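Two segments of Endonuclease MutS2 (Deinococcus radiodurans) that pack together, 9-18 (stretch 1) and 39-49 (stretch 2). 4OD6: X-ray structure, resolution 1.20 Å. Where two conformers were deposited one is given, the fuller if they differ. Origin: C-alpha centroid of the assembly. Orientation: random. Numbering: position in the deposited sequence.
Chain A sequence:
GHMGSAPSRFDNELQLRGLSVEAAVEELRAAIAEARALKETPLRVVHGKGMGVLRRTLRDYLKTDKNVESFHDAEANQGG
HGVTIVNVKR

Stretch 1 9-18: RFDNELQLRG
Stretch 2 39-49: KETPLRVVHGK

Parallel β-pairing joins main chains and leaves each face of the sheet to its side chains, a principle well illustrated by two segments of MutS2 that together bury 715 Å². Strand 13-15 runs parallel to strand 43-46, their axes 22° apart, with Glu-13 beside Arg-44, Leu-14 beside Val-45 and Gln-15 beside Val-46 at CA-CA distances of 4.7, 4.9 and 5.0 Å. Extended backbones (phi/psi -108/119 at Leu-14, -105/114 at Arg-44) set up the ladder: Arg-44 N donates to Asn-12 O (2.9 Å), Leu-14 N to Arg-44 O (2.8 Å), Val-46 N to Leu-14 O (2.9 Å) and Leu-16 N to Val-46 O (2.9 Å).

Arg-44, the residue most covered, shares its face with Glu-13, Gln-15 and Val-46. Its chi angles of -81°, 176°, 53° and 89° (m, t, p, then perpendicular) bring the guanidinium flat onto Phe-10 (chi1 m, chi2 90°), centres 3.7 Å apart and planes at 10°. The cation thus meets the π face while its edge meets charge: Glu-13 (m, t, -35°) places OE2 3.0 Å from Arg-44 NE and 3.1 Å from Arg-44 NH2, a salt bridge with two hydrogen bonds.

Val-46 (chi1 t) is covered nearly as much. Its compact, branched side chain lies beneath the Arg-17 guanidinium, with Val-46 CG1 3.6 Å from Arg-17 CZ; in the conformer given, Arg-17 (m, t, m, -159°) also donates from Arg-17 NH2 to Gln-15 OE1 (2.9 Å).

Asn-12, covered almost as much as Val-46, precedes the strand at phi/psi 55/42; its CA-to-CB bond points toward the other stretch (chi1 m), and Asn-12 CB lies 3.7 Å from Leu-43 CD2. Leu-14 (t, p) and Val-45 (t) point to the other face; just past the strand, Leu-16 (m, t), whose CA-to-CB bond points sideways, brings Leu-16 CD1 3.5 Å from Val-45 CG1, an apolar contact between buried residues. At Gly-48, with phi 84°, an ideal CB would come 3.2 Å from Arg-17 CG, so glycine suits this tight place.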

ATOM      1  N   ARG A   9     -13.391  -1.561 -10.280  1.00 17.89           N
ATOM      2  CA  ARG A   9     -12.490  -2.698 -10.331  1.00 15.97           C
ATOM      3  C   ARG A   9     -11.074  -2.347 -10.808  1.00 14.95           C
ATOM      4  O   ARG A   9     -10.929  -1.678 -11.798  1.00 13.63           O
ATOM      5  CB  ARG A   9     -13.113  -3.746 -11.242  1.00 18.54           C
ATOM      6  CG  ARG A   9     -12.370  -5.032 -11.323  1.00 20.37           C
ATOM      7  CD  ARG A   9     -13.154  -6.006 -12.165  1.00 24.07           C
ATOM      8  NE  ARG A   9     -12.514  -7.281 -12.085  1.00 26.61           N
ATOM      9  CZ  ARG A   9     -12.503  -8.175 -13.053  1.00 26.99           C
ATOM     10  NH1 ARG A   9     -13.066  -7.912 -14.210  1.00 24.89           N
ATOM     11  NH2 ARG A   9     -11.894  -9.306 -12.833  1.00 28.69           N
ATOM     12  N   PHE A  10     -10.027  -2.826 -10.146  1.00 15.38           N
ATOM     13  CA  PHE A  10      -8.642  -2.456 -10.430  1.00 15.86           C
ATOM     14  C   PHE A  10      -7.591  -3.634 -10.570  1.00 18.01           C
ATOM     15  O   PHE A  10      -7.816  -4.710 -10.036  1.00 21.64           O
ATOM     16  CB  PHE A  10      -8.160  -1.577  -9.272  1.00 14.83           C
ATOM     17  CG  PHE A  10      -8.870  -0.259  -9.107  1.00 14.66           C
ATOM     18  CD1 PHE A  10      -9.979  -0.148  -8.310  1.00 14.97           C
ATOM     19  CD2 PHE A  10      -8.377   0.877  -9.684  1.00 15.05           C
ATOM     20  CE1 PHE A  10     -10.603   1.055  -8.142  1.00 15.47           C
ATOM     21  CE2 PHE A  10      -9.002   2.088  -9.530  1.00 15.26           C
ATOM     22  CZ  PHE A  10     -10.105   2.180  -8.751  1.00 15.89           C
ATOM     23  N   ASP A  11      -6.472  -3.430 -11.259  1.00 18.64           N
ATOM     24  CA  ASP A  11      -5.254  -4.278 -11.230  1.00 19.83           C
ATOM     25  C   ASP A  11      -4.352  -3.892  -9.997  1.00 19.26           C
ATOM     26  O   ASP A  11      -4.400  -2.786  -9.495  1.00 21.48           O
ATOM     27  CB  ASP A  11      -4.424  -4.153 -12.543  1.00 19.41           C
ATOM     28  CG  ASP A  11      -4.650  -5.343 -13.544  1.00 15.52           C
ATOM     29  OD1 ASP A  11      -4.789  -6.507 -13.136  1.00 13.98           O
ATOM     30  OD2 ASP A  11      -4.584  -5.091 -14.755  1.00 13.45           O
ATOM     31  N   ASN A  12      -3.445  -4.768  -9.587  1.00 17.71           N
ATOM     32  CA  ASN A  12      -2.466  -4.462  -8.542  1.00 17.21           C
ATOM     33  C   ASN A  12      -3.117  -3.975  -7.230  1.00 15.77           C
ATOM     34  O   ASN A  12      -2.602  -3.063  -6.592  1.00 14.78           O
ATOM     35  CB  ASN A  12      -1.398  -3.470  -9.061  1.00 18.03           C
ATOM     36  CG  ASN A  12      -0.423  -4.103 -10.036  1.00 17.97           C
ATOM     37  OD1 ASN A  12       0.303  -5.020  -9.716  1.00 19.39           O
ATOM     38  ND2 ASN A  12      -0.465  -3.640 -11.239  1.00 15.95           N
ATOM     39  N   GLU A  13      -4.211  -4.601  -6.817  1.00 14.84           N
ATOM     40  CA  GLU A  13      -4.834  -4.321  -5.516  1.00 12.63           C
ATOM     41  C   GLU A  13      -4.317  -5.369  -4.567  1.00 10.49           C
ATOM     42  O   GLU A  13      -4.404  -6.563  -4.798  1.00 13.09           O
ATOM     43  CB  GLU A  13      -6.366  -4.396  -5.497  1.00 15.39           C
ATOM     44  CG  GLU A  13      -7.054  -3.178  -6.034  1.00 18.80           C
ATOM     45  CD  GLU A  13      -8.530  -3.128  -5.693  1.00 20.81           C
ATOM     46  OE1 GLU A  13      -9.136  -4.189  -5.660  1.00 21.46           O
ATOM     47  OE2 GLU A  13      -9.006  -2.040  -5.468  1.00 20.94           O
ATOM     48  N   LEU A  14      -3.812  -4.875  -3.465  1.00  7.58           N
ATOM     49  CA  LEU A  14      -3.309  -5.696  -2.390  1.00  6.78           C
ATOM     50  C   LEU A  14      -4.263  -5.636  -1.215  1.00  7.03           C
ATOM     51  O   LEU A  14      -4.480  -4.613  -0.693  1.00  7.41           O
ATOM     52  CB  LEU A  14      -1.925  -5.187  -1.965  1.00  7.70           C
ATOM     53  CG  LEU A  14      -1.207  -5.979  -0.891  1.00  8.51           C
ATOM     54  CD1 LEU A  14      -0.899  -7.407  -1.329  1.00 10.18           C
ATOM     55  CD2 LEU A  14       0.054  -5.231  -0.468  1.00  9.64           C
ATOM     56  N   GLN A  15      -4.821  -6.768  -0.814  1.00  7.31           N
ATOM     57  CA  GLN A  15      -5.853  -6.845   0.224  1.00  7.56           C
ATOM     58  C   GLN A  15      -5.227  -7.149   1.568  1.00  7.92           C
ATOM     59  O   GLN A  15      -4.785  -8.233   1.842  1.00  9.64           O
ATOM     60  CB  GLN A  15      -6.898  -7.918  -0.158  1.00  9.89           C
ATOM     61  CG  GLN A  15      -7.581  -7.695  -1.491  1.00 10.59           C
ATOM     62  CD  GLN A  15      -8.545  -6.556  -1.472  1.00 12.57           C
ATOM     63  OE1 GLN A  15      -8.960  -6.066  -0.430  1.00 12.70           O
ATOM     64  NE2 GLN A  15      -8.918  -6.131  -2.644  1.00 14.98           N
ATOM     65  N   LEU A  16      -5.177  -6.152   2.415  1.00  6.82           N
ATOM     66  CA  LEU A  16      -4.486  -6.302   3.698  1.00  6.48           C
ATOM     67  C   LEU A  16      -5.556  -6.173   4.887  1.00  7.31           C
ATOM     68  O   LEU A  16      -5.144  -6.333   6.029  1.00  7.53           O
ATOM     69  CB  LEU A  16      -3.460  -5.214   3.892  1.00  5.34           C
ATOM     70  CG  LEU A  16      -2.331  -5.236   2.867  1.00  5.78           C
ATOM     71  CD1 LEU A  16      -1.269  -4.181   3.136  1.00  6.94           C
ATOM     72  CD2 LEU A  16      -1.688  -6.598   2.770  1.00  6.66           C
ATOM     73  N   ARG A  17      -6.839  -5.923   4.677  0.50  7.04           N
ATOM     74  CA  ARG A  17      -7.766  -5.779   5.794  0.50  7.06           C
ATOM     75  C   ARG A  17      -7.795  -7.039   6.625  0.50  7.61           C
ATOM     76  O   ARG A  17      -7.690  -8.105   6.143  0.50  7.67           O
ATOM     77  CB  ARG A  17      -9.172  -5.496   5.275  0.50  8.12           C
ATOM     78  CG  ARG A  17      -9.377  -4.152   4.593  0.50 10.41           C
ATOM     79  CD  ARG A  17     -10.726  -4.107   3.903  0.50 13.58           C
ATOM     80  NE  ARG A  17     -10.706  -4.705   2.599  0.50 16.28           N
ATOM     81  CZ  ARG A  17     -11.615  -4.447   1.664  0.50 18.71           C
ATOM     82  NH1 ARG A  17     -12.568  -3.557   1.913  0.50 21.10           N
ATOM     83  NH2 ARG A  17     -11.543  -5.008   0.451  0.50 17.22           N
ATOM     84  N   GLY A  18      -7.782  -6.861   7.919  1.00  8.43           N
ATOM     85  CA  GLY A  18      -7.870  -7.936   8.962  1.00  8.59           C
ATOM     86  C   GLY A  18      -6.539  -8.508   9.344  1.00  8.47           C
ATOM     87  O   GLY A  18      -6.470  -9.289  10.267  1.00  9.07           O
ATOM     88  N   LYS A  39       8.380  -4.097 -12.934  1.00  9.48           N
ATOM     89  CA  LYS A  39       8.236  -2.767 -13.510  1.00 10.75           C
ATOM     90  C   LYS A  39       6.659  -2.419 -13.474  1.00  9.62           C
ATOM     91  O   LYS A  39       6.134  -1.937 -14.486  1.00 11.27           O
ATOM     92  CB  LYS A  39       8.873  -2.650 -14.880  1.00 14.36           C
ATOM     93  CG  LYS A  39      10.373  -2.820 -14.744  1.00 19.05           C
ATOM     94  CD  LYS A  39      11.075  -2.657 -16.081  1.00 23.53           C
ATOM     95  CE  LYS A  39      12.613  -2.707 -15.983  1.00 27.77           C
ATOM     96  NZ  LYS A  39      13.112  -3.988 -15.458  1.00 30.45           N
ATOM     97  N   GLU A  40       5.986  -2.730 -12.375  0.50  9.02           N
ATOM     98  CA  GLU A  40       4.560  -2.475 -12.268  0.50  8.58           C
ATOM     99  C   GLU A  40       4.305  -1.388 -11.244  0.50  9.11           C
ATOM    100  O   GLU A  40       5.024  -1.280 -10.251  0.50 10.46           O
ATOM    101  CB  GLU A  40       3.814  -3.748 -11.877  0.50  8.09           C
ATOM    102  CG  GLU A  40       3.650  -4.728 -13.025  0.50  7.97           C
ATOM    103  CD  GLU A  40       2.964  -6.011 -12.609  0.50  9.46           C
ATOM    104  OE1 GLU A  40       2.566  -6.125 -11.429  0.50 10.66           O
ATOM    105  OE2 GLU A  40       2.823  -6.906 -13.466  0.50 10.07           O
ATOM    106  N   THR A  41       3.556  -0.376 -11.664  1.00  8.23           N
ATOM    107  CA  THR A  41       3.095   0.695 -10.774  1.00  8.49           C
ATOM    108  C   THR A  41       1.856   1.355 -11.372  1.00  8.15           C
ATOM    109  O   THR A  41       1.691   1.319 -12.590  1.00  9.15           O
ATOM    110  CB  THR A  41       4.204   1.752 -10.592  1.00  9.33           C
ATOM    111  OG1 THR A  41       3.853   2.660  -9.542  1.00  8.18           O
ATOM    112  CG2 THR A  41       4.431   2.529 -11.888  1.00  9.63           C
ATOM    113  N   PRO A  42       0.999   2.004 -10.580  1.00  8.04           N
ATOM    114  CA  PRO A  42       0.977   2.021  -9.110  1.00  8.17           C
ATOM    115  C   PRO A  42       0.327   0.814  -8.497  1.00  8.65           C
ATOM    116  O   PRO A  42      -0.379   0.076  -9.181  1.00  9.52           O
ATOM    117  CB  PRO A  42       0.122   3.238  -8.803  1.00  8.81           C
ATOM    118  CG  PRO A  42      -0.872   3.245  -9.908  1.00  9.62           C
ATOM    119  CD  PRO A  42      -0.168   2.745 -11.118  1.00  8.87           C
ATOM    120  N   LEU A  43       0.566   0.649  -7.205  1.00  8.98           N
ATOM    121  CA  LEU A  43      -0.141  -0.333  -6.377  1.00 10.42           C
ATOM    122  C   LEU A  43      -1.220   0.297  -5.546  1.00  9.82           C
ATOM    123  O   LEU A  43      -1.026   1.347  -5.003  1.00 11.26           O
ATOM    124  CB  LEU A  43       0.801  -1.023  -5.421  1.00 13.05           C
ATOM    125  CG  LEU A  43       2.010  -1.647  -6.023  1.00 18.26           C
ATOM    126  CD1 LEU A  43       2.706  -2.439  -4.944  1.00 19.77           C
ATOM    127  CD2 LEU A  43       1.708  -2.504  -7.232  1.00 20.55           C
ATOM    128  N   ARG A  44      -2.351  -0.388  -5.422  1.00  9.66           N
ATOM    129  CA  ARG A  44      -3.441   0.018  -4.548  1.00 10.23           C
ATOM    130  C   ARG A  44      -3.439  -0.898  -3.319  1.00  8.63           C
ATOM    131  O   ARG A  44      -3.681  -2.095  -3.415  1.00 10.11           O
ATOM    132  CB  ARG A  44      -4.822  -0.073  -5.215  1.00 12.16           C
ATOM    133  CG  ARG A  44      -5.160   1.081  -6.096  1.00 14.31           C
ATOM    134  CD  ARG A  44      -6.492   0.873  -6.798  1.00 15.95           C
ATOM    135  NE  ARG A  44      -7.628   0.554  -5.944  1.00 16.86           N
ATOM    136  CZ  ARG A  44      -8.438   1.430  -5.372  1.00 18.05           C
ATOM    137  NH1 ARG A  44      -8.250   2.707  -5.518  1.00 17.34           N
ATOM    138  NH2 ARG A  44      -9.422   0.971  -4.647  1.00 19.51           N
ATOM    139  N   VAL A  45      -3.162  -0.304  -2.176  1.00  7.65           N
ATOM    140  CA  VAL A  45      -3.077  -1.023  -0.915  1.00  8.05           C
ATOM    141  C   VAL A  45      -4.366  -0.788  -0.156  1.00  7.06           C
ATOM    142  O   VAL A  45      -4.612   0.260   0.395  1.00  6.69           O
ATOM    143  CB  VAL A  45      -1.861  -0.555  -0.096  1.00  8.21           C
ATOM    144  CG1 VAL A  45      -1.725  -1.352   1.191  1.00  7.79           C
ATOM    145  CG2 VAL A  45      -0.598  -0.658  -0.923  1.00  9.12           C
ATOM    146  N   VAL A  46      -5.175  -1.838  -0.139  1.00  7.08           N
ATOM    147  CA  VAL A  46      -6.484  -1.846   0.492  1.00  7.26           C
ATOM    148  C   VAL A  46      -6.358  -2.298   1.936  1.00  6.47           C
ATOM    149  O   VAL A  46      -6.404  -3.481   2.225  1.00  7.58           O
ATOM    150  CB  VAL A  46      -7.496  -2.714  -0.322  1.00  8.54           C
ATOM    151  CG1 VAL A  46      -8.895  -2.561   0.259  1.00 10.30           C
ATOM    152  CG2 VAL A  46      -7.434  -2.305  -1.791  1.00  8.79           C
ATOM    153  N   HIS A  47      -6.210  -1.317   2.837  1.00  6.92           N
ATOM    154  CA  HIS A  47      -6.058  -1.602   4.263  1.00  7.65           C
ATOM    155  C   HIS A  47      -7.283  -1.307   5.105  1.00  6.95           C
ATOM    156  O   HIS A  47      -7.336  -1.722   6.204  1.00  8.67           O
ATOM    157  CB  HIS A  47      -4.834  -0.902   4.878  1.00  7.37           C
ATOM    158  CG  HIS A  47      -4.694   0.530   4.481  1.00  7.38           C
ATOM    159  ND1 HIS A  47      -5.636   1.488   4.802  1.00  7.34           N
ATOM    160  CD2 HIS A  47      -3.779   1.148   3.705  1.00  8.40           C
ATOM    161  CE1 HIS A  47      -5.271   2.636   4.269  1.00  7.12           C
ATOM    162  NE2 HIS A  47      -4.157   2.453   3.588  1.00  7.67           N
ATOM    163  N   GLY A  48      -8.235  -0.556   4.577  1.00  7.31           N
ATOM    164  CA  GLY A  48      -9.430  -0.208   5.314  1.00  7.84           C
ATOM    165  C   GLY A  48      -9.187   0.994   6.198  1.00  8.34           C
ATOM    166  O   GLY A  48      -8.060   1.425   6.396  1.00  8.42           O
ATOM    167  N   LYS A  49     -10.272   1.539   6.753  1.00  9.35           N
ATOM    168  CA  LYS A  49     -10.165   2.701   7.634  1.00  9.78           C
ATOM    169  C   LYS A  49     -10.095   2.361   9.130  1.00 10.91           C
ATOM    170  O   LYS A  49      -9.147   2.766   9.799  1.00 13.29           O
ATOM    171  CB  LYS A  49     -11.346   3.642   7.386  1.00 11.61           C
ATOM    172  CG  LYS A  49     -11.388   4.220   5.982  1.00 14.28           C
ATOM    173  CD  LYS A  49     -12.563   5.167   5.797  1.00 17.46           C
ATOM    174  CE  LYS A  49     -12.643   5.673   4.367  1.00 20.85           C
ATOM    175  NZ  LYS A  49     -13.864   6.487   4.119  1.00 22.26           N
TER
HETATM  176  O   HOH W   1      -3.286   0.377  -9.150  1.00 17.78           O